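Local coordinates for protein type II secretion ATPase XpsE (PDB 2D27) that belongs to the ATPase family of type II secretion systems and is represented here by its N-terminal domain, at residues Leu64-Ala69 with Leu132-Arg137; Phe94-Val99 with Leu108-Pro113; Gly104-Trp109 with Thr126-Leu131. All blocks are in the same frame, centred on the assembly; numbering follows the deposited sequence.

Contact 1 of 3, residues Leu64-Ala69 with Leu132-Arg137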
# COMPACT_ATOMS: atom_id res chain seq x y z
N LEU A 64 -7.25 -7.97 10.50
CA LEU A 64 -5.79 -8.09 10.39
C LEU A 64 -5.07 -7.86 11.73
O LEU A 64 -5.65 -7.18 12.58
CB LEU A 64 -5.23 -7.08 9.42
CG LEU A 64 -5.59 -7.29 7.96
CD1 LEU A 64 -5.14 -6.07 7.16
CD2 LEU A 64 -4.92 -8.60 7.47
N PRO A 65 -3.83 -8.38 11.87
CA PRO A 65 -3.02 -8.09 13.06
C PRO A 65 -2.47 -6.68 13.01
O PRO A 65 -2.22 -6.14 11.93
CB PRO A 65 -1.81 -9.10 12.98
CG PRO A 65 -1.69 -9.47 11.48
CD PRO A 65 -3.10 -9.26 10.92
N LEU A 66 -2.27 -6.14 14.20
CA LEU A 66 -1.68 -4.81 14.41
C LEU A 66 -0.32 -5.06 15.02
O LEU A 66 -0.24 -5.66 16.09
CB LEU A 66 -2.54 -4.06 15.44
CG LEU A 66 -3.04 -2.60 15.25
CD1 LEU A 66 -3.54 -2.07 16.65
CD2 LEU A 66 -2.06 -1.64 14.61
N VAL A 67 0.74 -4.60 14.37
CA VAL A 67 2.08 -4.77 14.86
C VAL A 67 2.68 -3.41 15.37
O VAL A 67 2.69 -2.42 14.65
CB VAL A 67 2.97 -5.42 13.79
CG1 VAL A 67 4.45 -5.35 14.14
CG2 VAL A 67 2.53 -6.90 13.56
N ASP A 68 3.13 -3.43 16.63
CA ASP A 68 3.88 -2.35 17.31
C ASP A 68 5.32 -2.34 16.82
O ASP A 68 5.94 -3.40 16.54
CB ASP A 68 3.82 -2.59 18.84
CG ASP A 68 4.15 -1.34 19.67
OD1 ASP A 68 5.34 -0.96 19.74
OD2 ASP A 68 3.27 -0.66 20.25
N ALA A 69 5.87 -1.14 16.68
CA ALA A 69 7.26 -0.95 16.23
C ALA A 69 8.31 -1.61 17.16
O ALA A 69 9.39 -1.97 16.70
CB ALA A 69 7.57 0.55 16.09
N LEU A 132 -0.29 -9.43 5.66
CA LEU A 132 -0.44 -7.97 5.95
C LEU A 132 -0.44 -7.73 7.44
O LEU A 132 -1.12 -8.42 8.20
CB LEU A 132 -1.74 -7.48 5.39
CG LEU A 132 -1.78 -6.81 4.00
CD1 LEU A 132 -0.75 -7.04 3.02
CD2 LEU A 132 -3.12 -6.88 3.39
N HIS A 133 0.39 -6.80 7.87
CA HIS A 133 0.35 -6.36 9.29
C HIS A 133 0.17 -4.83 9.30
O HIS A 133 0.85 -4.11 8.58
CB HIS A 133 1.59 -6.81 10.07
CG HIS A 133 2.00 -8.25 9.80
ND1 HIS A 133 1.41 -9.33 10.42
CD2 HIS A 133 2.97 -8.78 9.02
CE1 HIS A 133 1.93 -10.46 9.98
NE2 HIS A 133 2.89 -10.15 9.14
N VAL A 134 -0.85 -4.38 10.01
CA VAL A 134 -1.10 -2.96 10.16
C VAL A 134 -0.12 -2.27 11.17
O VAL A 134 0.13 -2.80 12.25
CB VAL A 134 -2.55 -2.73 10.62
CG1 VAL A 134 -2.92 -1.25 10.56
CG2 VAL A 134 -3.51 -3.56 9.69
N GLY A 135 0.43 -1.12 10.81
CA GLY A 135 1.02 -0.23 11.81
C GLY A 135 0.69 1.26 11.64
O GLY A 135 0.11 1.71 10.60
N LEU A 136 0.97 2.01 12.70
CA LEU A 136 0.76 3.46 12.67
C LEU A 136 1.63 3.94 11.65
O LEU A 136 2.72 3.43 11.51
CB LEU A 136 1.18 4.17 13.94
CG LEU A 136 0.38 4.06 15.22
CD1 LEU A 136 0.20 5.45 15.93
CD2 LEU A 136 -0.88 3.37 15.14
N ARG A 137 1.15 4.91 10.89
CA ARG A 137 1.89 5.42 9.74
C ARG A 137 3.29 5.91 10.11
O ARG A 137 4.27 5.66 9.35
CB ARG A 137 1.06 6.53 9.12
CG ARG A 137 1.64 7.28 7.98
CD ARG A 137 0.70 8.22 7.23
NE ARG A 137 -0.69 7.76 7.39
CZ ARG A 137 -1.43 7.07 6.49
NH1 ARG A 137 -2.63 6.65 6.86
NH2 ARG A 137 -1.04 6.90 5.24
O HOH W 1 2.19 0.26 15.09

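Contact 2 of 3, residues Phe94-Val99 with Leu108-Pro113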
# COMPACT_ATOMS: atom_id res chain seq x y z
N PHE A 94 3.95 5.24 -0.00
CA PHE A 94 2.81 4.44 0.35
C PHE A 94 2.85 3.93 1.79
O PHE A 94 1.95 3.18 2.21
CB PHE A 94 2.67 3.28 -0.67
CG PHE A 94 2.31 3.76 -2.05
CD1 PHE A 94 3.24 3.79 -3.05
CD2 PHE A 94 1.05 4.29 -2.29
CE1 PHE A 94 2.92 4.27 -4.26
CE2 PHE A 94 0.71 4.77 -3.49
CZ PHE A 94 1.65 4.77 -4.50
N HIS A 95 3.86 4.35 2.54
CA HIS A 95 3.96 4.07 3.99
C HIS A 95 3.80 2.61 4.27
O HIS A 95 2.91 2.15 4.94
CB HIS A 95 2.97 4.91 4.81
CG HIS A 95 2.99 6.34 4.44
ND1 HIS A 95 4.12 7.12 4.57
CD2 HIS A 95 2.06 7.12 3.85
CE1 HIS A 95 3.87 8.32 4.10
NE2 HIS A 95 2.64 8.35 3.64
N LEU A 96 4.70 1.86 3.70
CA LEU A 96 4.71 0.44 3.94
C LEU A 96 6.10 -0.09 3.84
O LEU A 96 6.94 0.51 3.19
CB LEU A 96 3.71 -0.24 3.00
CG LEU A 96 3.83 -0.64 1.54
CD1 LEU A 96 2.72 0.01 0.70
CD2 LEU A 96 5.15 -0.61 0.84
N CYS A 97 6.33 -1.22 4.50
CA CYS A 97 7.65 -1.84 4.56
C CYS A 97 7.64 -3.36 4.72
O CYS A 97 7.03 -3.90 5.63
CB CYS A 97 8.41 -1.27 5.74
SG CYS A 97 10.20 -1.58 5.63
N PRO A 98 8.36 -4.06 3.87
CA PRO A 98 8.53 -5.50 4.05
C PRO A 98 9.36 -5.72 5.32
O PRO A 98 10.36 -5.03 5.47
CB PRO A 98 9.35 -5.91 2.83
CG PRO A 98 9.15 -4.82 1.83
CD PRO A 98 9.06 -3.56 2.66
N VAL A 99 8.91 -6.56 6.24
CA VAL A 99 9.58 -6.73 7.51
C VAL A 99 9.94 -8.20 7.80
O VAL A 99 10.32 -8.53 8.89
CB VAL A 99 8.77 -6.15 8.66
CG1 VAL A 99 8.59 -4.63 8.49
CG2 VAL A 99 7.44 -6.84 8.78
N LEU A 108 4.22 -7.87 5.26
CA LEU A 108 4.22 -6.45 4.86
C LEU A 108 3.56 -5.68 5.97
O LEU A 108 2.42 -5.98 6.35
CB LEU A 108 3.43 -6.23 3.57
CG LEU A 108 3.57 -4.91 2.91
CD1 LEU A 108 5.04 -4.69 2.37
CD2 LEU A 108 2.53 -4.75 1.83
N TRP A 109 4.29 -4.69 6.48
CA TRP A 109 3.79 -3.76 7.51
C TRP A 109 3.23 -2.56 6.76
O TRP A 109 3.94 -1.95 5.96
CB TRP A 109 4.96 -3.29 8.38
CG TRP A 109 4.58 -2.86 9.78
CD1 TRP A 109 3.48 -3.18 10.48
CD2 TRP A 109 5.38 -2.02 10.63
NE1 TRP A 109 3.53 -2.61 11.73
CE2 TRP A 109 4.67 -1.84 11.81
CE3 TRP A 109 6.61 -1.36 10.47
CZ2 TRP A 109 5.17 -1.06 12.88
CZ3 TRP A 109 7.09 -0.55 11.50
CH2 TRP A 109 6.38 -0.43 12.69
N ILE A 110 1.98 -2.22 6.98
CA ILE A 110 1.34 -1.29 6.04
C ILE A 110 0.42 -0.36 6.83
O ILE A 110 -0.30 -0.81 7.72
CB ILE A 110 0.54 -2.13 4.93
CG1 ILE A 110 -0.28 -1.24 4.01
CG2 ILE A 110 -0.42 -3.18 5.61
CD1 ILE A 110 -0.64 -1.89 2.71
N ALA A 111 0.42 0.93 6.52
CA ALA A 111 -0.54 1.88 7.18
C ALA A 111 -1.94 1.91 6.66
O ALA A 111 -2.86 2.08 7.47
CB ALA A 111 0.03 3.35 7.11
N ASP A 112 -2.11 1.59 5.35
CA ASP A 112 -3.41 1.64 4.71
C ASP A 112 -3.72 0.28 4.05
O ASP A 112 -3.56 0.14 2.83
CB ASP A 112 -3.38 2.67 3.62
CG ASP A 112 -3.10 4.11 4.19
OD1 ASP A 112 -3.43 4.36 5.34
OD2 ASP A 112 -2.47 4.93 3.58
N PRO A 113 -4.14 -0.68 4.85
CA PRO A 113 -4.32 -2.03 4.35
C PRO A 113 -5.49 -2.15 3.38
O PRO A 113 -5.65 -3.22 2.87
CB PRO A 113 -4.52 -2.82 5.62
CG PRO A 113 -5.10 -1.86 6.53
CD PRO A 113 -4.32 -0.61 6.30
O HOH W 2 -0.14 2.23 3.45
O HOH W 3 -0.39 5.44 2.05

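Contact 3 of 3, residues Gly104-Trp109 with Thr126-Leu131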
# COMPACT_ATOMS: atom_id res chain seq x y z
N GLY A 104 7.20 -19.11 2.56
CA GLY A 104 7.13 -18.52 1.24
C GLY A 104 6.62 -17.06 1.25
O GLY A 104 6.97 -16.26 0.35
N ARG A 105 5.83 -16.70 2.28
CA ARG A 105 5.15 -15.38 2.38
C ARG A 105 5.95 -14.19 2.89
O ARG A 105 6.51 -14.21 3.99
CB ARG A 105 3.97 -15.46 3.36
CG ARG A 105 2.84 -16.28 2.95
CD ARG A 105 1.60 -15.48 2.63
NE ARG A 105 0.46 -16.23 3.13
CZ ARG A 105 -0.81 -15.85 3.07
NH1 ARG A 105 -1.19 -14.71 2.51
NH2 ARG A 105 -1.69 -16.68 3.56
N LEU A 106 5.83 -13.10 2.17
CA LEU A 106 6.31 -11.81 2.61
C LEU A 106 5.38 -11.09 3.61
O LEU A 106 4.26 -10.71 3.27
CB LEU A 106 6.50 -10.97 1.37
CG LEU A 106 7.27 -9.71 1.60
CD1 LEU A 106 8.73 -10.05 2.08
CD2 LEU A 106 7.23 -8.92 0.35
N ASP A 107 5.83 -10.94 4.85
CA ASP A 107 5.23 -10.00 5.83
C ASP A 107 5.37 -8.54 5.46
O ASP A 107 6.50 -8.03 5.35
CB ASP A 107 5.82 -10.18 7.19
CG ASP A 107 5.59 -11.58 7.70
OD1 ASP A 107 4.41 -12.04 7.79
OD2 ASP A 107 6.56 -12.30 8.01
N LEU A 108 4.22 -7.87 5.26
CA LEU A 108 4.22 -6.45 4.86
C LEU A 108 3.56 -5.68 5.97
O LEU A 108 2.42 -5.98 6.35
CB LEU A 108 3.43 -6.23 3.57
CG LEU A 108 3.57 -4.91 2.91
CD1 LEU A 108 5.04 -4.69 2.37
CD2 LEU A 108 2.53 -4.75 1.83
N TRP A 109 4.29 -4.69 6.48
CA TRP A 109 3.79 -3.76 7.51
C TRP A 109 3.23 -2.56 6.76
O TRP A 109 3.94 -1.95 5.96
CB TRP A 109 4.96 -3.29 8.38
CG TRP A 109 4.58 -2.86 9.78
CD1 TRP A 109 3.48 -3.18 10.48
CD2 TRP A 109 5.38 -2.02 10.63
NE1 TRP A 109 3.53 -2.61 11.73
CE2 TRP A 109 4.67 -1.84 11.81
CE3 TRP A 109 6.61 -1.36 10.47
CZ2 TRP A 109 5.17 -1.06 12.88
CZ3 TRP A 109 7.09 -0.55 11.50
CH2 TRP A 109 6.38 -0.43 12.69
N THR A 126 7.17 -7.87 -6.55
CA THR A 126 7.83 -8.79 -5.64
C THR A 126 7.59 -10.26 -6.09
O THR A 126 8.41 -11.14 -5.83
CB THR A 126 7.27 -8.42 -4.22
OG1 THR A 126 8.31 -8.26 -3.25
CG2 THR A 126 6.36 -9.41 -3.66
N GLY A 127 6.47 -10.48 -6.78
CA GLY A 127 5.96 -11.81 -7.11
C GLY A 127 5.82 -12.75 -5.93
O GLY A 127 5.76 -13.94 -6.12
N LEU A 128 5.78 -12.24 -4.70
CA LEU A 128 5.58 -13.11 -3.55
C LEU A 128 4.16 -12.92 -3.02
O LEU A 128 3.59 -11.85 -3.22
CB LEU A 128 6.58 -12.75 -2.46
CG LEU A 128 8.08 -12.85 -2.83
CD1 LEU A 128 8.89 -12.40 -1.66
CD2 LEU A 128 8.47 -14.28 -3.21
N PRO A 129 3.61 -13.90 -2.34
CA PRO A 129 2.32 -13.73 -1.67
C PRO A 129 2.57 -12.97 -0.37
O PRO A 129 3.67 -13.12 0.24
CB PRO A 129 1.87 -15.15 -1.35
CG PRO A 129 3.16 -15.90 -1.13
CD PRO A 129 4.18 -15.23 -2.06
N LEU A 130 1.59 -12.20 0.07
CA LEU A 130 1.81 -11.30 1.18
C LEU A 130 1.03 -11.72 2.41
O LEU A 130 -0.04 -12.34 2.34
CB LEU A 130 1.41 -9.93 0.73
CG LEU A 130 2.10 -9.33 -0.49
CD1 LEU A 130 1.62 -7.93 -0.66
CD2 LEU A 130 3.60 -9.31 -0.47
N LEU A 131 1.58 -11.41 3.55
CA LEU A 131 0.85 -11.43 4.78
C LEU A 131 0.86 -9.97 5.34
O LEU A 131 1.90 -9.38 5.49
CB LEU A 131 1.51 -12.36 5.75
CG LEU A 131 0.87 -13.63 6.28
CD1 LEU A 131 1.52 -13.90 7.66
CD2 LEU A 131 -0.66 -13.76 6.36

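Contact 1 of 3, residues Leu64-Ala69 with Leu132-Arg137
Val-134 is the bump at the middle of this contact, and Leu-64, Pro-65 and Leu-66 form the hollow that takes it. One of its methyls, CG2, lies anti to the carbonyl carbon (CG1 is anti to N, chi1 -170°), which places it 3.9 Å from CD1 of Leu-64 and against the carbonyl oxygen of Pro-65. The Leu-64 side chain meets Val-134 at about a right angle, and its two methyls straddle CB of Leu-132, with CD2 4.0 Å from it. Leu-66 starts off pointing away from the strand, but its chain turns back until CD2 lies 3.4 Å from the carbonyl oxygen of Val-134, with the valine CG1 a little farther off.

On the other side of the bridge, His-133 fills the notch between Pro-65 and Val-67. The proline CG reaches the ring at its edge, near the ring plane and 3.3 Å from ND1, while CG2 of Val-67 rests 3.6 Å from CB of His-133. NE2 of that ring is hydrogen-bonded to Asp-107, which helps hold the ring's rotation.

The backbones are held by a single bridge, Leu-66 with Val-134: Val-134 N donates to Pro-65 O (2.9 Å) and Val-67 N to Val-134 O (2.8 Å, 162° at the hydrogen). Just past it the chains spread apart, and a water spans the gap, donating to Val-67 O and accepting from Leu-136 N.

The loop following helix 51-62 thus lies along the flank of strand 130-134 whose other flank pairs with strand 106-110. Pro-113 packs on Leu-64 and Val-134, Trp-109 NE1 bonds to Val-67 O, and Leu-136, the N-cap residue of helix 137-147, touches Glu-51 and Ala-55 of helix 51-62.

Contact 2 of 3, residues Phe94-Val99 with Leu108-Pro113
Leu-108 and Pro-98 lie side by side and point the same way, a non-hydrogen-bonded antiparallel pair in which the leucine leans over its neighbour. With CG of Leu-108 anti to its own nitrogen (chi1 -168°), the CD1 methyl is carried across to the partner strand, 4.1 Å from CG of Pro-98; the same CD1 of Leu-108 lies 3.7 Å from the backbone atom C of Cys-97. On the same face, two residues along, Leu-96 and Ile-110 meet through their stems, CB to CB at 4.2 Å, and CB of Leu-96 also rests against the carbonyl oxygen of Trp-109.

The reverse face carries Cys-97 and Trp-109. The indole swings away from the partner strand, leaving CB of Trp-109 as the part that touches: CG1 of Val-99 comes to within 3.9 Å of it, approaching the ring obliquely. The indole's NE1 is held by Val-67 O.

Cys-97 and Trp-109 are the hydrogen-bonded pair, Cys-97 N to Trp-109 O at 2.9 Å and Trp-109 N to Cys-97 O at 3.0 Å. His-95, in a positive-phi conformation straight after helix 88-94, takes Ala-111 N on its carbonyl oxygen and sets its CB against the alanine methyl. Its ring turns elsewhere, with ND1 bonded to Asp-141. A water accepts from Asp-112 N and bonds Phe-94 O (2.6 Å), closing this end.

Helix 116-126 packs on Leu-96 and Ile-110, and helix 137-147 on Cys-97 and Trp-109. The arrangement is a beta hairpin, strands 96-101 and 106-110, covered by a helix on each face within the MshEN domain, a GspE_N-like alpha/beta unit.

Contact 3 of 3, residues Gly104-Trp109 with Thr126-Leu131
The guanidinium of Arg-105 carries CD2 of Leu-131 over the centre of one face, 3.9 Å above it, and meets the carbonyl oxygen of Leu-130 at its edge. NH1 donates to that oxygen at 2.6 Å, a bent bond (136° at the hydrogen) with the oxygen 23° out of the guanidinium plane; bends at chi2 and chi3 bring the group there. The carboxylate of Asp-107 lies beside Leu-131, OD1 3.4 Å from CD1, and OD1 also forms a salt bridge with Arg-102, besides its bond to His-133.

On the opposite face of the sheet Leu-106 and Leu-130 run side by side, CD2 to CD2 at 3.7 Å. CD1 of Leu-128 touches CB of Leu-106, Thr-126 reaches its CD2, and CD1 of Leu-130 also meets CD2 of Leu-108.

Three backbone bonds zip the strands: Leu-106 N to Pro-129 O, Leu-131 N to Leu-106 O, and Leu-108 N to Leu-131 O at 2.8 Å. The strands are parallel and joined through helix 116-126, whose Val-122 and Arg-123 touch Leu-130: a beta-alpha-beta crossover between neighbouring strands.

How the contacts relate
After the N-terminal helices and helix 51-62, the chain enters 64-69, which waits some sixty residues for its partner 132-137; contact 1 therefore closes the widest loop and encloses the other two. Within it, contact 2 folds 94-99 against 108-113, a short hairpin. Contact 3 starts inside that hairpin, at 104-109, and ends beyond it at 126-131, so the two loops follow one another with an overlap on the central strand, sharing Leu-108 and Trp-109. Contact 2 joins this strand to 96-101, contact 3 joins it to 130-134, and contact 1 lays the loop leaving helix 51-62 along the remaining flank of 130-134.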